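Long-range contacts in fiber protein (Raptor siadenovirus a, PDB 5FJL), which forms the trimeric head domain of the adenovirus fibre, the capsid spike that probably attaches the virion to a receptor on the host cell: residues L45-G50 / L101-G106; T85-D90 / I158-I163. One frame throughout, in Å; residues are numbered along the deposited sequence. Where two conformers were deposited one is given.

Contact 1: L45-G50 / L101-G106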
# COMPACT_ATOMS: atom_id res chain seq x y z
N LEU A 45 3.86 -22.44 10.84
CA LEU A 45 4.29 -23.47 9.89
C LEU A 45 3.36 -23.48 8.70
O LEU A 45 2.13 -23.42 8.87
CB LEU A 45 4.30 -24.87 10.53
CG LEU A 45 5.54 -25.31 11.34
CD1 LEU A 45 6.68 -25.69 10.43
CD2 LEU A 45 5.97 -24.27 12.30
N THR A 46 3.92 -23.60 7.51
CA THR A 46 3.14 -23.80 6.28
C THR A 46 2.96 -25.30 6.00
O THR A 46 3.62 -26.15 6.63
CB THR A 46 3.85 -23.19 5.08
OG1 THR A 46 5.08 -23.88 4.89
CG2 THR A 46 4.18 -21.69 5.27
N LYS A 47 2.12 -25.63 5.03
CA LYS A 47 1.85 -27.05 4.70
C LYS A 47 3.08 -27.79 4.29
O LYS A 47 3.20 -28.98 4.60
CB LYS A 47 0.79 -27.20 3.64
CG LYS A 47 -0.57 -26.84 4.17
CD LYS A 47 -1.71 -27.31 3.26
CE LYS A 47 -1.82 -26.51 2.01
NZ LYS A 47 -2.70 -27.18 0.99
N SER A 48 4.03 -27.13 3.63
CA SER A 48 5.24 -27.79 3.15
C SER A 48 6.32 -27.84 4.24
O SER A 48 7.43 -28.32 3.98
CB SER A 48 5.81 -27.10 1.90
OG SER A 48 6.27 -25.79 2.20
N GLY A 49 6.01 -27.32 5.42
CA GLY A 49 6.98 -27.30 6.53
C GLY A 49 7.84 -26.07 6.65
O GLY A 49 8.84 -26.05 7.44
N GLY A 50 7.52 -25.00 5.95
CA GLY A 50 8.23 -23.74 6.04
C GLY A 50 7.85 -23.03 7.33
O GLY A 50 6.73 -23.18 7.84
N LEU A 101 -5.19 -18.57 -0.72
CA LEU A 101 -5.28 -18.89 0.70
C LEU A 101 -4.11 -19.76 1.12
O LEU A 101 -3.87 -20.79 0.51
CB LEU A 101 -6.58 -19.65 1.01
CG LEU A 101 -7.88 -18.94 0.69
CD1 LEU A 101 -9.06 -19.74 1.24
CD2 LEU A 101 -7.96 -17.55 1.27
N ILE A 102 -3.40 -19.35 2.16
CA ILE A 102 -2.28 -20.12 2.71
C ILE A 102 -2.67 -20.50 4.13
O ILE A 102 -2.61 -19.68 5.03
CB ILE A 102 -0.99 -19.26 2.69
CG1 ILE A 102 -0.64 -18.81 1.27
CG2 ILE A 102 0.16 -20.05 3.31
CD1 ILE A 102 0.40 -17.69 1.19
N PRO A 103 -3.03 -21.79 4.35
CA PRO A 103 -3.39 -22.19 5.71
C PRO A 103 -2.13 -22.38 6.56
O PRO A 103 -1.13 -22.92 6.05
CB PRO A 103 -4.11 -23.54 5.48
CG PRO A 103 -3.55 -24.03 4.24
CD PRO A 103 -3.31 -22.82 3.36
N LEU A 104 -2.18 -21.93 7.79
CA LEU A 104 -1.02 -21.93 8.68
C LEU A 104 -1.31 -22.76 9.92
O LEU A 104 -2.48 -23.05 10.23
CB LEU A 104 -0.65 -20.49 9.04
CG LEU A 104 -0.28 -19.60 7.83
CD1 LEU A 104 -0.23 -18.16 8.28
CD2 LEU A 104 1.01 -20.02 7.19
N GLU A 105 -0.27 -23.11 10.65
CA GLU A 105 -0.38 -23.69 11.98
C GLU A 105 0.55 -22.96 12.91
O GLU A 105 1.67 -22.62 12.53
CB GLU A 105 0.02 -25.16 11.93
CG GLU A 105 -0.95 -26.03 11.17
CD GLU A 105 -0.71 -27.53 11.27
OE1 GLU A 105 0.04 -27.99 12.16
OE2 GLU A 105 -1.32 -28.26 10.45
N GLY A 106 0.13 -22.72 14.15
CA GLY A 106 0.98 -22.13 15.15
C GLY A 106 0.27 -21.91 16.45
O GLY A 106 -0.92 -22.28 16.54
O HOH W 1 0.12 -25.17 7.62
O HOH W 2 0.60 -23.50 4.07
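In the beta-sandwich of the fibre head, the turn between strands 38-45 and 51-59 meets segment 101-106, which continues strand 99-103, through a single antiparallel bridge between Leu45 and Glu105. Leu45 N gives its hydrogen to Glu105 O at 2.8 Å, and Glu105 N returns a bond to Leu45 O at 3.0 Å. Leu45 O also receives a CA-H...O contact from Leu104. Past this bridge the backbones separate and two waters take over. One donates to both Leu45 O and Pro103 O; the other accepts from Lys47 N and donates to Pro103 O at 2.7 Å.

Two side-chain pairs flank the waters. The Lys47 chain, bent at CG-CD (chi3 -73°), passes obliquely over Pro103 CG, its CE 3.8 Å from that atom, while its NZ bonds to Phe91 O. On the buried side Thr46 CG2 meets Leu104 CD2 at 4.1 Å. The methyl stands beside the backbone N of Thr46 because OG1 occupies the place between N and the carbonyl carbon (chi1 64°). From there OG1 accepts Gly50 N at 2.9 Å, bracing the type I turn from Thr46 to Gly49.

Direct polar grip is thus confined to one pair of backbone bonds. Pro103, with no N-H of its own, still presents a carbonyl that two waters hold, so solvent carries on the join where the two chains part, between a methyl contact inside and an aliphatic lysine chain outside.

Contact 2: T85-D90 / I158-I163; sequences TFKGAD and IQYMHI
Thr85 OG1 (chi1 -63°) and His162 CG each sit beside their own backbone N, opposite the carbonyl carbon, which sets the two side chains alongside each other on one face of the sheet; the oxygen meets the ring edge in plane, hydrogen-bonded to His162 ND1 at 2.7 Å. Met161 swings CG opposite its backbone N (chi1 178°) and then bends at chi3 (75°), which carries CE to within 3.6 Å of Phe86 CD1 on the other face. Ile163 CD1 reaches Phe86 CE1 obliquely at 3.7 Å, giving the ring a second aliphatic neighbour.

Backbone bonds join the antiparallel strands: Phe86 N to Met161 O, and Met161 N to Phe86 O. Beyond the ladder Gly88 N bonds to Gln159 O at 2.9 Å, but arrives well above the carbonyl plane as the chain enters a 3-10 turn. The same oxygen receives a water that accepts from Lys87 NZ and lies above one face of the Tyr160 ring, toward its rim. Lys87 runs alongside that ring, CG 4.0 Å from Tyr160 CE1. Asp90 OD2 takes Lys87 N at 2.8 Å, tying the turn back to the strand end.

Strand 160-171 lies between strand 78-87 and strand 115-122, where Gln159 and Tyr160 form a classic beta bulge opposite Ile122. Phe86 and Met161 face inward onto Ile102 of strand 99-103, and Met161 also packs on Phe121.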
# COMPACT_ATOMS: atom_id res chain seq x y z
N THR A 85 9.67 -17.03 0.69
CA THR A 85 9.24 -17.90 -0.40
C THR A 85 8.24 -18.94 0.07
O THR A 85 8.44 -19.63 1.07
CB THR A 85 10.47 -18.59 -1.03
OG1 THR A 85 11.32 -17.57 -1.59
CG2 THR A 85 10.09 -19.60 -2.11
N PHE A 86 7.15 -19.01 -0.68
CA PHE A 86 6.12 -20.04 -0.51
C PHE A 86 6.12 -20.94 -1.73
O PHE A 86 6.34 -20.47 -2.86
CB PHE A 86 4.74 -19.41 -0.35
CG PHE A 86 4.60 -18.58 0.89
CD1 PHE A 86 5.11 -17.30 0.96
CD2 PHE A 86 4.05 -19.12 2.04
CE1 PHE A 86 5.04 -16.56 2.13
CE2 PHE A 86 3.94 -18.39 3.21
CZ PHE A 86 4.44 -17.11 3.27
N LYS A 87 5.84 -22.20 -1.53
CA LYS A 87 5.68 -23.15 -2.61
C LYS A 87 4.23 -23.23 -3.04
O LYS A 87 3.33 -22.98 -2.23
CB LYS A 87 6.11 -24.56 -2.13
CG LYS A 87 7.55 -24.63 -1.70
CD LYS A 87 7.94 -26.08 -1.34
CE LYS A 87 8.01 -27.03 -2.55
NZ LYS A 87 8.99 -26.81 -3.69
N GLY A 88 3.97 -23.69 -4.27
CA GLY A 88 2.59 -24.00 -4.63
C GLY A 88 1.86 -24.89 -3.63
O GLY A 88 0.66 -24.72 -3.36
N ALA A 89 2.60 -25.84 -3.06
CA ALA A 89 2.08 -26.76 -2.07
C ALA A 89 1.61 -26.10 -0.80
O ALA A 89 0.90 -26.75 -0.02
CB ALA A 89 3.13 -27.80 -1.73
N ASP A 90 1.99 -24.84 -0.55
CA ASP A 90 1.57 -24.14 0.64
C ASP A 90 0.16 -23.55 0.52
O ASP A 90 -0.41 -23.12 1.51
CB ASP A 90 2.54 -23.00 0.97
CG ASP A 90 3.90 -23.49 1.36
OD1 ASP A 90 3.97 -24.56 2.01
OD2 ASP A 90 4.92 -22.80 1.08
N ILE A 158 0.88 -22.34 -9.54
CA ILE A 158 1.98 -21.69 -8.82
C ILE A 158 3.05 -22.73 -8.49
O ILE A 158 2.75 -23.74 -7.85
CB ILE A 158 1.47 -21.06 -7.52
CG1 ILE A 158 0.42 -19.97 -7.80
CG2 ILE A 158 2.62 -20.51 -6.69
CD1 ILE A 158 -0.32 -19.55 -6.54
N GLN A 159 4.28 -22.45 -8.92
CA GLN A 159 5.44 -23.17 -8.43
C GLN A 159 5.97 -22.49 -7.17
O GLN A 159 6.16 -23.14 -6.15
CB GLN A 159 6.50 -23.28 -9.53
CG GLN A 159 6.00 -23.93 -10.81
CD GLN A 159 5.57 -25.38 -10.66
OE1 GLN A 159 6.10 -26.12 -9.86
NE2 GLN A 159 4.56 -25.77 -11.43
N TYR A 160 6.19 -21.17 -7.25
CA TYR A 160 6.62 -20.39 -6.11
C TYR A 160 5.94 -19.04 -6.07
O TYR A 160 5.65 -18.49 -7.13
CB TYR A 160 8.16 -20.16 -6.09
CG TYR A 160 8.90 -21.46 -6.02
CD1 TYR A 160 9.15 -22.04 -4.78
CD2 TYR A 160 9.28 -22.11 -7.16
CE1 TYR A 160 9.78 -23.28 -4.71
CE2 TYR A 160 9.91 -23.34 -7.10
CZ TYR A 160 10.16 -23.90 -5.87
OH TYR A 160 10.78 -25.17 -5.79
N MET A 161 5.76 -18.54 -4.85
CA MET A 161 5.48 -17.11 -4.65
C MET A 161 6.58 -16.55 -3.79
O MET A 161 6.74 -17.02 -2.66
CB MET A 161 4.14 -16.88 -3.96
CG MET A 161 3.84 -15.40 -3.70
SD MET A 161 2.32 -15.06 -2.76
CE MET A 161 2.85 -15.51 -1.13
N HIS A 162 7.26 -15.53 -4.29
CA HIS A 162 8.27 -14.84 -3.51
C HIS A 162 7.73 -13.50 -3.05
O HIS A 162 7.36 -12.70 -3.90
CB HIS A 162 9.54 -14.62 -4.34
CG HIS A 162 10.13 -15.87 -4.92
ND1 HIS A 162 10.69 -16.85 -4.13
CD2 HIS A 162 10.24 -16.30 -6.20
CE1 HIS A 162 11.15 -17.81 -4.92
NE2 HIS A 162 10.89 -17.51 -6.17
N ILE A 163 7.70 -13.26 -1.76
CA ILE A 163 7.40 -11.92 -1.23
C ILE A 163 8.72 -11.15 -1.18
O ILE A 163 9.61 -11.50 -0.41
CB ILE A 163 6.76 -11.95 0.17
CG1 ILE A 163 5.51 -12.86 0.19
CG2 ILE A 163 6.51 -10.54 0.68
CD1 ILE A 163 4.82 -12.93 1.52
O HOH W 3 7.22 -25.66 -5.49

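Both contacts are only partly buried: five of ten touching residues are buried in contact 2, two of six in contact 1. Contact 2 is true strand pairing, with a buried face of Phe86 and Met161, Ile163 reaching the ring, and a more polar face of Thr85, His162, Lys87 and Tyr160. Contact 1 is a turn meeting segment 101-106, with one bridge continued by water and the smaller buried surface. Their centres are about 11 Å apart, and their segments alternate along the chain. Asp90 joins them: OD1 probably bonds to the Ser48 hydroxyl and lies close to that of Thr46. Phe86 touches both Thr46 and Ile102, so the apolar interior behind contact 2 extends to the inner side of contact 1.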